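2'-deoxycytidine 5'-triphosphate deaminase (Agrobacterium tumefaciens, PDB 2R9Q) probably catalyses the hydrolytic deamination of dCTP to dUTP, a step that supplies precursor for thymidylate synthesis. Local coordinates at residues B[21-31]-B[96-106]. Residues are numbered along the deposited sequence; the frame is centred on the assembly and turned at random.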
# COMPACT_ATOMS: atom_id res chain seq x y z
N LEU B 21 -26.12 -37.43 11.91
CA LEU B 21 -26.83 -36.22 11.48
C LEU B 21 -27.07 -36.18 9.98
O LEU B 21 -28.11 -35.69 9.54
CB LEU B 21 -26.05 -34.97 11.84
CG LEU B 21 -26.06 -34.41 13.25
CD1 LEU B 21 -25.20 -33.14 13.25
CD2 LEU B 21 -27.48 -34.13 13.71
N PHE B 22 -26.10 -36.63 9.20
CA PHE B 22 -26.28 -36.69 7.75
C PHE B 22 -27.27 -37.83 7.37
O PHE B 22 -28.11 -37.67 6.48
CB PHE B 22 -24.93 -36.82 7.02
CG PHE B 22 -25.03 -36.63 5.53
CD1 PHE B 22 -25.17 -35.36 4.98
CD2 PHE B 22 -25.01 -37.73 4.67
CE1 PHE B 22 -25.29 -35.18 3.60
CE2 PHE B 22 -25.12 -37.56 3.27
CZ PHE B 22 -25.26 -36.29 2.75
N ALA B 23 -27.16 -38.96 8.07
CA ALA B 23 -28.02 -40.12 7.82
C ALA B 23 -29.47 -39.86 8.23
O ALA B 23 -30.37 -40.45 7.69
CB ALA B 23 -27.46 -41.34 8.54
N GLY B 24 -29.68 -38.96 9.18
CA GLY B 24 -31.02 -38.56 9.58
C GLY B 24 -31.46 -37.24 8.99
O GLY B 24 -32.38 -36.62 9.51
N ASP B 25 -30.80 -36.81 7.91
CA ASP B 25 -31.08 -35.52 7.22
C ASP B 25 -31.19 -34.24 8.10
O ASP B 25 -31.93 -33.32 7.77
CB ASP B 25 -32.32 -35.68 6.30
CG ASP B 25 -31.97 -36.15 4.89
OD1 ASP B 25 -31.80 -35.31 3.98
OD2 ASP B 25 -31.87 -37.38 4.68
N LYS B 26 -30.45 -34.17 9.21
CA LYS B 26 -30.37 -32.93 10.00
C LYS B 26 -29.23 -32.02 9.48
O LYS B 26 -29.15 -30.84 9.81
CB LYS B 26 -30.15 -33.22 11.49
CG LYS B 26 -31.16 -34.17 12.18
CD LYS B 26 -32.61 -33.97 11.78
CE LYS B 26 -33.52 -35.05 12.39
NZ LYS B 26 -33.08 -36.44 12.09
N LEU B 27 -28.36 -32.63 8.69
CA LEU B 27 -27.31 -31.96 7.94
C LEU B 27 -27.38 -32.51 6.51
O LEU B 27 -27.41 -33.73 6.29
CB LEU B 27 -25.94 -32.22 8.62
CG LEU B 27 -24.61 -32.14 7.86
CD1 LEU B 27 -24.34 -30.76 7.19
CD2 LEU B 27 -23.47 -32.53 8.82
N LYS B 28 -27.50 -31.61 5.53
CA LYS B 28 -27.66 -32.01 4.14
C LYS B 28 -26.51 -31.53 3.30
O LYS B 28 -25.77 -30.64 3.69
CB LYS B 28 -28.96 -31.45 3.55
CG LYS B 28 -30.25 -32.05 4.07
CD LYS B 28 -31.01 -31.08 4.94
CE LYS B 28 -32.48 -31.39 4.90
NZ LYS B 28 -33.10 -31.06 3.58
N SER B 29 -26.37 -32.14 2.13
CA SER B 29 -25.40 -31.69 1.14
C SER B 29 -25.87 -31.98 -0.27
O SER B 29 -26.70 -32.85 -0.46
CB SER B 29 -24.02 -32.31 1.37
OG SER B 29 -23.06 -31.59 0.63
N GLU B 30 -25.33 -31.24 -1.24
CA GLU B 30 -25.66 -31.43 -2.65
C GLU B 30 -25.13 -32.73 -3.23
O GLU B 30 -25.57 -33.15 -4.29
CB GLU B 30 -25.16 -30.26 -3.50
CG GLU B 30 -25.95 -28.98 -3.30
CD GLU B 30 -25.43 -27.82 -4.13
OE1 GLU B 30 -24.98 -28.04 -5.28
OE2 GLU B 30 -25.48 -26.68 -3.66
N ALA B 31 -24.18 -33.35 -2.54
CA ALA B 31 -23.62 -34.64 -2.95
C ALA B 31 -23.16 -35.45 -1.75
O ALA B 31 -23.15 -34.97 -0.62
CB ALA B 31 -22.47 -34.43 -3.92
N LEU B 96 -22.50 -22.61 -0.04
CA LEU B 96 -21.84 -23.83 0.29
C LEU B 96 -22.76 -24.98 -0.10
O LEU B 96 -23.98 -24.82 -0.13
CB LEU B 96 -21.45 -23.83 1.77
CG LEU B 96 -20.40 -22.81 2.27
CD1 LEU B 96 -20.35 -22.82 3.82
CD2 LEU B 96 -19.02 -23.04 1.67
N MET B 97 -22.18 -26.13 -0.44
CA MET B 97 -22.95 -27.35 -0.72
C MET B 97 -23.76 -27.87 0.53
O MET B 97 -24.87 -28.38 0.43
CB MET B 97 -22.02 -28.42 -1.27
CG MET B 97 -21.43 -28.15 -2.65
SD MET B 97 -20.24 -29.41 -3.23
CE MET B 97 -21.25 -30.87 -3.24
N GLU B 98 -23.21 -27.69 1.73
CA GLU B 98 -23.85 -28.17 2.95
C GLU B 98 -24.93 -27.22 3.46
O GLU B 98 -24.78 -26.01 3.40
CB GLU B 98 -22.83 -28.42 4.04
CG GLU B 98 -21.93 -29.61 3.77
CD GLU B 98 -20.99 -29.39 2.60
OE1 GLU B 98 -20.38 -28.29 2.51
OE2 GLU B 98 -20.86 -30.32 1.78
N SER B 99 -26.03 -27.80 3.92
CA SER B 99 -27.10 -27.03 4.57
C SER B 99 -27.58 -27.77 5.82
O SER B 99 -27.25 -28.94 6.03
CB SER B 99 -28.25 -26.61 3.60
OG SER B 99 -29.11 -27.64 3.16
N LEU B 100 -28.31 -27.03 6.65
CA LEU B 100 -28.65 -27.52 7.98
C LEU B 100 -30.16 -27.53 8.28
O LEU B 100 -30.92 -26.73 7.76
CB LEU B 100 -27.90 -26.70 9.05
CG LEU B 100 -26.36 -26.74 9.03
CD1 LEU B 100 -25.83 -25.69 10.00
CD2 LEU B 100 -25.78 -28.15 9.35
N ALA B 101 -30.55 -28.51 9.10
CA ALA B 101 -31.80 -28.53 9.85
C ALA B 101 -31.45 -29.10 11.25
O ALA B 101 -31.60 -30.28 11.54
CB ALA B 101 -32.83 -29.37 9.14
N LEU B 102 -30.91 -28.24 12.10
CA LEU B 102 -30.39 -28.62 13.42
C LEU B 102 -31.47 -28.89 14.49
O LEU B 102 -32.44 -28.13 14.62
CB LEU B 102 -29.44 -27.52 13.92
CG LEU B 102 -27.92 -27.73 13.83
CD1 LEU B 102 -27.49 -28.47 12.58
CD2 LEU B 102 -27.21 -26.37 13.96
N PRO B 103 -31.30 -29.97 15.29
CA PRO B 103 -32.06 -30.15 16.53
C PRO B 103 -32.00 -28.89 17.41
O PRO B 103 -30.94 -28.29 17.52
CB PRO B 103 -31.32 -31.30 17.23
CG PRO B 103 -30.67 -32.07 16.14
CD PRO B 103 -30.37 -31.08 15.03
N ALA B 104 -33.12 -28.52 18.03
CA ALA B 104 -33.24 -27.25 18.77
C ALA B 104 -32.26 -27.05 19.94
O ALA B 104 -32.05 -25.91 20.39
CB ALA B 104 -34.69 -27.06 19.26
N ASP B 105 -31.67 -28.14 20.44
CA ASP B 105 -30.60 -28.09 21.47
C ASP B 105 -29.15 -28.03 20.92
O ASP B 105 -28.19 -27.91 21.68
CB ASP B 105 -30.76 -29.26 22.47
CG ASP B 105 -30.52 -30.64 21.84
OD1 ASP B 105 -30.96 -30.91 20.70
OD2 ASP B 105 -29.89 -31.48 22.52
N MET B 106 -29.04 -28.13 19.60
CA MET B 106 -27.77 -28.22 18.89
C MET B 106 -27.49 -26.91 18.17
O MET B 106 -28.33 -26.40 17.43
CB MET B 106 -27.80 -29.38 17.89
CG MET B 106 -26.45 -29.70 17.25
SD MET B 106 -26.49 -31.05 16.06
CE MET B 106 -27.06 -32.40 17.12
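Lys28 and Ser99 pair across two antiparallel strands through both of their backbone amides: Lys28 N gives a nearly straight bond to Ser99 O at 2.7 Å (172° at the hydrogen), and Ser99 N returns one to Lys28 O at 2.9 Å. Two residues along each strand, Ala101 N donates to Lys26 O at 2.8 Å. Between these bonds lies the non-hydrogen-bonded pair Leu27 and Leu100, whose side chains slant across each other on the buried face, Leu27 CD1 against Leu100 CD2 at 3.7 Å; Phe168 of strand 162-170 packs on both. At the far end of the ladder the interaction turns polar. Ser29 OG donates a hydrogen bond to Glu98 OE2 at 2.8 Å, arriving from above the carboxylate plane; chi1 of -165° swings OG away from the serine's own N and toward the glutamate. Arg46 binds both partners, as a salt bridge to Glu98 and a hydrogen bond to Ser29, and so probably steadies the buried carboxylate. Beyond it, the methyl CE of Met97 rests on Ala31 CB at 3.8 Å, while Glu30 turns its carboxylate to Arg159. At the other end the helix contributes: Leu21 and Met106 approach tip to tip, CD1 to SD at 3.7 Å, with Leu13 touching both. The chain leaves helix 15-23 through a Schellman motif, which probably sets the direction in which strand 27-28 starts: Lys26 N bonds to Leu21 O and Asp25 N to Phe22 O, with Asp25 at positive phi as the C-prime residue. Lys26 NZ folds back onto Gly24 O. This is a helix ended by a Schellman motif that leads directly into a short antiparallel strand, here added to residues 98-101 of the N-terminal dUTPase-clan beta fold.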